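Local coordinates for protein multicopper oxidase (Uncultured bacterium, PDB 4E9X) that probably couples the one-electron oxidation of substrates at a mononuclear copper to the reduction of dioxygen at a copper cluster, as multicopper oxidases do, at residues Val25-Asn29 and Thr53-Ile59; Lys138-Met142 and Pro180-Lys184; Val188-Phe194 and Arg236-Glu242. All blocks are in the same frame, centred on the assembly; numbering follows the deposited sequence.

How the contacts relate
Contact 1 belongs to the first cupredoxin-like domain, where H57 binds the mononuclear copper directly; contacts 2 and 3 lie in the second domain. The centre of contact 1 is about 29 Å from the centre of each of the others, with nearest atoms about 13 Å (contact 2) and 12 Å (contact 3) away. Contacts 2 and 3 have centres about 9 Å apart and share a sheet in which strands 138-147 and 187-195 are neighbours: D139 OD1 meets R192 NE in a 2.8 Å salt bridge. Contact 3 joins strands within that sheet, and contact 2 joins it to the facing one. Their side chains approach bound copper less closely, R236 to about 7 Å and M142 to about 13 Å.

Contact 1: Val25-Asn29 and Thr53-Ile59; sequences VFGFN and TSLPHTI. With CU (copper (II) ion), chain D.
Loop 53-59 of this cupredoxin-like domain carries a ligand of the mononuclear (type 1) copper, and strand 25-28 packs against it through two phenylalanines, both chi1 m. The CA-CB bond of F26 points toward the loop; that of F28 points sideways, only its ring reaching across. CA atoms of F26 and T53 lie 7.4 Å apart, those of F28 and I59 9.9 Å, and no hydrogen bond crosses. At T53 (p), CG2 rests 3.8 Å from F26 CD1, while OG1 accepts from L55 N at 3.2 Å, closing an ST turn. L55 places CD1 3.6 Å from F26 CZ. H57 (m, chi2 -71°) turns its ring edge to the F26 face, a T-shaped stack with centroids 4.8 Å apart and planes at 63°; its NE2 donates to T53 OG1 at 2.8 Å, and its ND1 binds copper at 2.0 Å, with C105, H112 and M118 completing the site. Beyond T58, I59 (m, t) sets CD1 3.6 Å from F28 CE1. Protein contacts as well as metal thus orient the imidazole.

Contact 2: Lys138-Met142 and Pro180-Lys184; sequences KDVIM and PLRVK
This is a face-to-face contact between two beta-sheets, the defining packing of a beta-sandwich, here in the second cupredoxin-like domain. Strand 138-142 belongs to one sheet and 181-183 is, within this chain, an outermost strand of the other; their axes run nearly antiparallel (171°) and approach to 9.9 Å, too far for backbone pairing, so side chains fill the gap. V140 lies opposite L181 (CA-CA 8.5 Å) and K138 opposite V183 (8.3 Å). Alternation in the extended strand sends K138, V140 and M142 toward the facing sheet. L181 (t, t) sits at the centre: its CD1 meets V140 CG1 at 3.9 Å and M142 CE at 3.6 Å, with F251 also touching M142 and L181. At the polar end, K138 (t, t, m, m) folds its chain so that CE lies 3.1 Å from R182 O and 3.8 Å from V183 CG1. The R182 side chain points away and pairs with E274. A water joins the strands, accepting from K138 NZ at 2.8 Å and donating to R182 O at 3.2 Å.

Contact 3: Val188-Phe194 and Arg236-Glu242; sequences VVKIRFF and RYDVIIE
Neighbouring antiparallel strands in a cupredoxin-like beta-sandwich show how one backbone pattern supports an apolar face and a mixed one. Strands 188-194 and 236-242 run at 164°, axes 4.6 Å apart at closest, in a register running from V188 opposite E242 to F194 opposite R236. V189-I241, I191-V239 and F193-Y237 are the hydrogen-bonded pairs, each making two N-H...O bonds; V189 N to I241 O, at 2.8 Å, is typical of them. Between them lie CA-H...O contacts, such as R236 CA to F193 O at 3.1 Å.

Apolar packing dominates the face formed by V189, I191, F193, Y237, V239 and I241: I191 CD1 meets I241 CD1 at 3.6 Å, and F193 (chi1 m) sets CE2 3.9 Å from V239 CG1.

The other face sets a charged cluster beside apolar V188, I240 and F194. R236, about 7 Å from a bound copper, bonds to G234 O and makes a salt bridge to D227 of the second subunit. K190, R192 and D238 form a salt-bridge network. R192, whose stronger partner is D139, contributes charge alone, NH1 lying 3.8 Å from D238 OD2. K190 (t, t, t, p), also paired with E133, makes a hydrogen-bonded salt bridge, NZ to D238 OD2, at 2.7 Å.

Contact 1: Val25-Asn29 and Thr53-Ile59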
# COMPACT_ATOMS: atom_id res chain seq x y z
N VAL A 25 -10.35 -25.62 -4.43
CA VAL A 25 -10.30 -24.83 -3.22
C VAL A 25 -10.64 -25.72 -2.02
O VAL A 25 -11.14 -26.83 -2.16
CB VAL A 25 -11.25 -23.62 -3.25
CG1 VAL A 25 -10.76 -22.65 -4.39
CG2 VAL A 25 -12.70 -24.00 -3.40
N PHE A 26 -10.35 -25.24 -0.82
CA PHE A 26 -10.79 -25.86 0.42
C PHE A 26 -11.87 -24.96 1.02
O PHE A 26 -11.59 -24.07 1.80
CB PHE A 26 -9.62 -26.02 1.38
CG PHE A 26 -8.53 -26.98 0.92
CD1 PHE A 26 -8.80 -28.31 0.63
CD2 PHE A 26 -7.23 -26.50 0.79
CE1 PHE A 26 -7.78 -29.19 0.25
CE2 PHE A 26 -6.21 -27.37 0.41
CZ PHE A 26 -6.51 -28.71 0.16
N GLY A 27 -13.11 -25.19 0.62
CA GLY A 27 -14.17 -24.24 0.98
C GLY A 27 -14.79 -24.60 2.30
O GLY A 27 -15.23 -25.74 2.54
N PHE A 28 -14.88 -23.64 3.20
CA PHE A 28 -15.69 -23.78 4.40
C PHE A 28 -17.14 -23.99 3.94
O PHE A 28 -17.66 -23.23 3.13
CB PHE A 28 -15.53 -22.54 5.27
CG PHE A 28 -14.14 -22.41 5.91
CD1 PHE A 28 -13.71 -23.39 6.81
CD2 PHE A 28 -13.32 -21.36 5.60
CE1 PHE A 28 -12.44 -23.34 7.40
CE2 PHE A 28 -12.09 -21.27 6.22
CZ PHE A 28 -11.63 -22.24 7.14
N ASN A 29 -17.76 -25.05 4.44
CA ASN A 29 -19.08 -25.50 4.03
C ASN A 29 -19.13 -25.59 2.51
O ASN A 29 -20.21 -25.40 1.91
CB ASN A 29 -20.18 -24.60 4.58
CG ASN A 29 -20.41 -24.79 6.07
OD1 ASN A 29 -19.68 -25.54 6.72
ND2 ASN A 29 -21.42 -24.13 6.60
N THR A 53 -11.41 -32.76 4.32
CA THR A 53 -10.43 -32.69 3.21
C THR A 53 -9.27 -33.63 3.53
O THR A 53 -9.26 -34.27 4.58
CB THR A 53 -9.87 -31.28 2.96
OG1 THR A 53 -8.85 -31.01 3.97
CG2 THR A 53 -10.94 -30.24 3.11
N SER A 54 -8.32 -33.72 2.61
CA SER A 54 -7.16 -34.59 2.70
C SER A 54 -5.98 -33.95 3.39
O SER A 54 -4.98 -34.65 3.50
CB SER A 54 -6.69 -35.01 1.28
OG SER A 54 -6.48 -33.80 0.49
N LEU A 55 -6.11 -32.70 3.87
CA LEU A 55 -4.94 -31.98 4.40
C LEU A 55 -5.34 -31.35 5.72
O LEU A 55 -6.52 -31.11 5.97
CB LEU A 55 -4.50 -30.89 3.44
CG LEU A 55 -3.86 -31.26 2.11
CD1 LEU A 55 -3.41 -30.07 1.30
CD2 LEU A 55 -2.65 -32.16 2.39
N PRO A 56 -4.37 -31.06 6.60
CA PRO A 56 -4.67 -30.39 7.84
C PRO A 56 -4.99 -28.89 7.65
O PRO A 56 -4.49 -28.22 6.73
CB PRO A 56 -3.38 -30.54 8.64
CG PRO A 56 -2.33 -30.91 7.66
CD PRO A 56 -2.96 -31.46 6.43
N HIS A 57 -5.85 -28.42 8.59
CA HIS A 57 -6.24 -27.00 8.59
C HIS A 57 -6.42 -26.54 10.04
O HIS A 57 -6.45 -27.37 10.95
CB HIS A 57 -7.60 -26.83 7.86
CG HIS A 57 -7.57 -27.29 6.44
ND1 HIS A 57 -6.90 -26.64 5.43
CD2 HIS A 57 -8.12 -28.42 5.89
CE1 HIS A 57 -7.07 -27.37 4.31
NE2 HIS A 57 -7.82 -28.46 4.58
N THR A 58 -6.66 -25.24 10.20
CA THR A 58 -7.20 -24.67 11.44
C THR A 58 -8.19 -23.56 11.07
O THR A 58 -8.32 -23.29 9.88
CB THR A 58 -6.14 -24.04 12.36
OG1 THR A 58 -5.48 -22.99 11.62
CG2 THR A 58 -5.08 -25.05 12.82
N ILE A 59 -8.83 -22.95 12.05
CA ILE A 59 -9.47 -21.66 11.77
C ILE A 59 -8.95 -20.66 12.79
O ILE A 59 -9.10 -20.87 13.99
CB ILE A 59 -10.99 -21.72 11.82
CG1 ILE A 59 -11.59 -22.83 10.94
CG2 ILE A 59 -11.56 -20.34 11.40
CD1 ILE A 59 -13.14 -22.76 10.91
CU CU D . -5.93 -24.85 5.47

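Contact 2: Lys138-Met142 and Pro180-Lys184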
# COMPACT_ATOMS: atom_id res chain seq x y z
N LYS A 138 -28.50 -0.85 3.26
CA LYS A 138 -27.94 -2.01 2.56
C LYS A 138 -26.50 -2.20 3.05
O LYS A 138 -25.77 -1.21 3.09
CB LYS A 138 -27.94 -1.75 1.07
CG LYS A 138 -27.59 -3.01 0.25
CD LYS A 138 -27.38 -2.64 -1.21
CE LYS A 138 -28.62 -1.97 -1.85
NZ LYS A 138 -29.79 -2.88 -1.67
N ASP A 139 -26.16 -3.42 3.41
CA ASP A 139 -24.84 -3.79 3.93
C ASP A 139 -24.22 -4.73 2.95
O ASP A 139 -24.92 -5.64 2.47
CB ASP A 139 -25.06 -4.36 5.35
CG ASP A 139 -23.83 -4.47 6.21
OD1 ASP A 139 -22.70 -4.20 5.78
OD2 ASP A 139 -24.03 -4.85 7.39
N VAL A 140 -22.97 -4.50 2.59
CA VAL A 140 -22.29 -5.13 1.46
C VAL A 140 -20.91 -5.61 1.89
O VAL A 140 -20.12 -4.83 2.39
CB VAL A 140 -22.14 -4.06 0.34
CG1 VAL A 140 -21.33 -4.53 -0.87
CG2 VAL A 140 -23.54 -3.57 -0.10
N ILE A 141 -20.64 -6.88 1.62
CA ILE A 141 -19.31 -7.47 1.90
C ILE A 141 -18.58 -7.67 0.61
O ILE A 141 -19.11 -8.32 -0.30
CB ILE A 141 -19.50 -8.80 2.67
CG1 ILE A 141 -19.84 -8.50 4.16
CG2 ILE A 141 -18.29 -9.73 2.56
CD1 ILE A 141 -20.32 -9.69 4.96
N MET A 142 -17.35 -7.17 0.53
CA MET A 142 -16.47 -7.33 -0.63
C MET A 142 -15.12 -7.88 -0.19
O MET A 142 -14.28 -7.16 0.39
CB MET A 142 -16.23 -5.99 -1.36
CG MET A 142 -17.54 -5.49 -2.01
SD MET A 142 -17.14 -4.16 -3.15
CE MET A 142 -18.74 -3.51 -3.60
N PRO A 180 -23.79 -7.17 -10.12
CA PRO A 180 -23.97 -5.76 -9.82
C PRO A 180 -24.41 -5.54 -8.39
O PRO A 180 -25.01 -6.40 -7.73
CB PRO A 180 -25.13 -5.33 -10.79
CG PRO A 180 -25.88 -6.62 -11.07
CD PRO A 180 -24.80 -7.70 -11.06
N LEU A 181 -24.14 -4.33 -7.92
CA LEU A 181 -24.58 -3.82 -6.61
C LEU A 181 -25.79 -2.94 -6.93
O LEU A 181 -25.64 -1.79 -7.42
CB LEU A 181 -23.42 -3.09 -5.94
CG LEU A 181 -23.45 -2.82 -4.44
CD1 LEU A 181 -22.10 -2.29 -3.94
CD2 LEU A 181 -24.56 -1.85 -4.07
N ARG A 182 -27.01 -3.47 -6.72
CA ARG A 182 -28.23 -2.78 -7.12
C ARG A 182 -28.76 -1.94 -5.98
O ARG A 182 -28.94 -2.43 -4.85
CB ARG A 182 -29.31 -3.78 -7.61
CG ARG A 182 -28.84 -4.42 -8.92
CD ARG A 182 -29.98 -5.19 -9.58
NE ARG A 182 -29.58 -5.72 -10.86
CZ ARG A 182 -30.26 -6.61 -11.54
NH1 ARG A 182 -31.37 -7.13 -11.07
NH2 ARG A 182 -29.81 -7.04 -12.73
N VAL A 183 -28.98 -0.67 -6.27
CA VAL A 183 -29.46 0.31 -5.28
C VAL A 183 -30.62 1.06 -5.87
O VAL A 183 -30.90 0.99 -7.06
CB VAL A 183 -28.36 1.31 -4.87
CG1 VAL A 183 -27.16 0.50 -4.29
CG2 VAL A 183 -27.94 2.18 -6.05
N LYS A 184 -31.29 1.84 -5.03
CA LYS A 184 -32.23 2.85 -5.52
C LYS A 184 -31.89 4.17 -4.82
O LYS A 184 -31.27 4.22 -3.76
CB LYS A 184 -33.70 2.47 -5.31
CG LYS A 184 -34.09 2.49 -3.85
CD LYS A 184 -35.59 2.16 -3.77
CE LYS A 184 -36.12 2.38 -2.38
NZ LYS A 184 -37.63 2.21 -2.37
O HOH W 1 -28.56 -5.02 -3.03

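Contact 3: Val188-Phe194 and Arg236-Glu242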
# COMPACT_ATOMS: atom_id res chain seq x y z
N VAL A 188 -28.64 4.11 1.62
CA VAL A 188 -27.41 4.43 2.37
C VAL A 188 -26.69 3.11 2.50
O VAL A 188 -27.16 2.17 3.15
CB VAL A 188 -27.77 5.00 3.75
CG1 VAL A 188 -26.47 5.29 4.54
CG2 VAL A 188 -28.61 6.24 3.58
N VAL A 189 -25.54 3.03 1.81
CA VAL A 189 -24.90 1.72 1.58
C VAL A 189 -23.64 1.63 2.45
O VAL A 189 -22.76 2.46 2.33
CB VAL A 189 -24.56 1.53 0.11
CG1 VAL A 189 -24.03 0.11 -0.14
CG2 VAL A 189 -25.79 1.79 -0.79
N LYS A 190 -23.58 0.58 3.29
CA LYS A 190 -22.34 0.31 4.04
C LYS A 190 -21.58 -0.73 3.23
O LYS A 190 -22.17 -1.79 2.94
CB LYS A 190 -22.71 -0.17 5.44
CG LYS A 190 -21.47 -0.65 6.23
CD LYS A 190 -21.90 -1.02 7.67
CE LYS A 190 -20.78 -1.35 8.59
NZ LYS A 190 -19.98 -0.17 9.04
N ILE A 191 -20.33 -0.45 2.87
CA ILE A 191 -19.49 -1.45 2.18
C ILE A 191 -18.33 -1.80 3.11
O ILE A 191 -17.66 -0.91 3.63
CB ILE A 191 -19.02 -0.97 0.82
CG1 ILE A 191 -20.26 -0.64 -0.06
CG2 ILE A 191 -18.18 -2.04 0.15
CD1 ILE A 191 -20.08 0.55 -0.91
N ARG A 192 -18.13 -3.10 3.26
CA ARG A 192 -17.04 -3.64 4.08
C ARG A 192 -16.06 -4.30 3.13
O ARG A 192 -16.39 -5.34 2.53
CB ARG A 192 -17.61 -4.65 5.07
CG ARG A 192 -18.70 -4.06 5.98
CD ARG A 192 -19.33 -5.14 6.81
NE ARG A 192 -20.59 -4.79 7.49
CZ ARG A 192 -20.69 -4.68 8.79
NH1 ARG A 192 -19.66 -4.71 9.65
NH2 ARG A 192 -21.91 -4.45 9.30
N PHE A 193 -14.86 -3.71 3.00
CA PHE A 193 -13.80 -4.25 2.16
C PHE A 193 -12.87 -5.14 2.99
O PHE A 193 -12.49 -4.73 4.09
CB PHE A 193 -12.92 -3.13 1.58
CG PHE A 193 -13.63 -2.11 0.70
CD1 PHE A 193 -14.27 -2.51 -0.49
CD2 PHE A 193 -13.60 -0.79 1.01
CE1 PHE A 193 -14.88 -1.57 -1.31
CE2 PHE A 193 -14.24 0.16 0.19
CZ PHE A 193 -14.83 -0.22 -1.01
N PHE A 194 -12.48 -6.27 2.42
CA PHE A 194 -11.54 -7.17 3.09
C PHE A 194 -10.38 -7.51 2.18
O PHE A 194 -10.61 -7.92 1.01
CB PHE A 194 -12.20 -8.50 3.48
CG PHE A 194 -13.44 -8.49 4.31
CD1 PHE A 194 -13.48 -9.14 5.53
CD2 PHE A 194 -14.62 -7.87 3.86
CE1 PHE A 194 -14.66 -9.24 6.28
CE2 PHE A 194 -15.81 -7.96 4.56
CZ PHE A 194 -15.82 -8.67 5.76
N ARG A 236 -9.39 -4.53 7.01
CA ARG A 236 -10.76 -4.23 6.57
C ARG A 236 -10.95 -2.72 6.65
O ARG A 236 -10.40 -2.02 7.51
CB ARG A 236 -11.83 -4.94 7.43
CG ARG A 236 -11.90 -6.44 7.16
CD ARG A 236 -10.88 -7.26 7.95
NE ARG A 236 -11.11 -7.12 9.38
CZ ARG A 236 -10.16 -6.95 10.32
NH1 ARG A 236 -8.87 -6.92 10.04
NH2 ARG A 236 -10.55 -6.80 11.60
N TYR A 237 -11.76 -2.22 5.72
CA TYR A 237 -12.25 -0.85 5.78
C TYR A 237 -13.77 -0.87 5.63
O TYR A 237 -14.25 -1.59 4.73
CB TYR A 237 -11.66 0.03 4.65
CG TYR A 237 -10.19 0.28 4.94
CD1 TYR A 237 -9.82 1.41 5.70
CD2 TYR A 237 -9.18 -0.58 4.49
CE1 TYR A 237 -8.46 1.67 5.99
CE2 TYR A 237 -7.85 -0.33 4.77
CZ TYR A 237 -7.51 0.79 5.52
OH TYR A 237 -6.16 1.04 5.81
N ASP A 238 -14.50 -0.10 6.44
CA ASP A 238 -15.92 0.08 6.21
C ASP A 238 -16.12 1.49 5.72
O ASP A 238 -15.53 2.43 6.26
CB ASP A 238 -16.77 -0.08 7.47
CG ASP A 238 -16.75 -1.39 8.23
OD1 ASP A 238 -15.91 -2.27 7.96
OD2 ASP A 238 -17.64 -1.53 9.09
N VAL A 239 -16.99 1.63 4.71
CA VAL A 239 -17.30 2.95 4.18
C VAL A 239 -18.83 3.06 4.08
O VAL A 239 -19.57 2.07 4.15
CB VAL A 239 -16.68 3.18 2.79
CG1 VAL A 239 -15.15 2.94 2.84
CG2 VAL A 239 -17.35 2.31 1.71
N ILE A 240 -19.29 4.30 3.92
CA ILE A 240 -20.69 4.62 3.59
C ILE A 240 -20.71 5.33 2.25
O ILE A 240 -19.96 6.30 2.03
CB ILE A 240 -21.30 5.55 4.68
CG1 ILE A 240 -21.33 4.87 6.07
CG2 ILE A 240 -22.67 6.02 4.26
CD1 ILE A 240 -22.32 3.70 6.10
N ILE A 241 -21.61 4.88 1.38
CA ILE A 241 -21.96 5.62 0.17
C ILE A 241 -23.41 6.07 0.30
O ILE A 241 -24.29 5.24 0.56
CB ILE A 241 -21.76 4.78 -1.11
CG1 ILE A 241 -20.26 4.58 -1.36
CG2 ILE A 241 -22.47 5.46 -2.29
CD1 ILE A 241 -19.93 3.71 -2.56
N GLU A 242 -23.65 7.36 0.11
CA GLU A 242 -25.01 7.89 -0.06
C GLU A 242 -25.42 7.67 -1.49
O GLU A 242 -24.80 8.28 -2.38
CB GLU A 242 -25.08 9.40 0.31
CG GLU A 242 -24.53 9.75 1.69
CD GLU A 242 -25.50 9.46 2.83
OE1 GLU A 242 -26.73 9.32 2.59
OE2 GLU A 242 -25.02 9.42 3.97
O HOH W 2 -19.60 2.08 7.34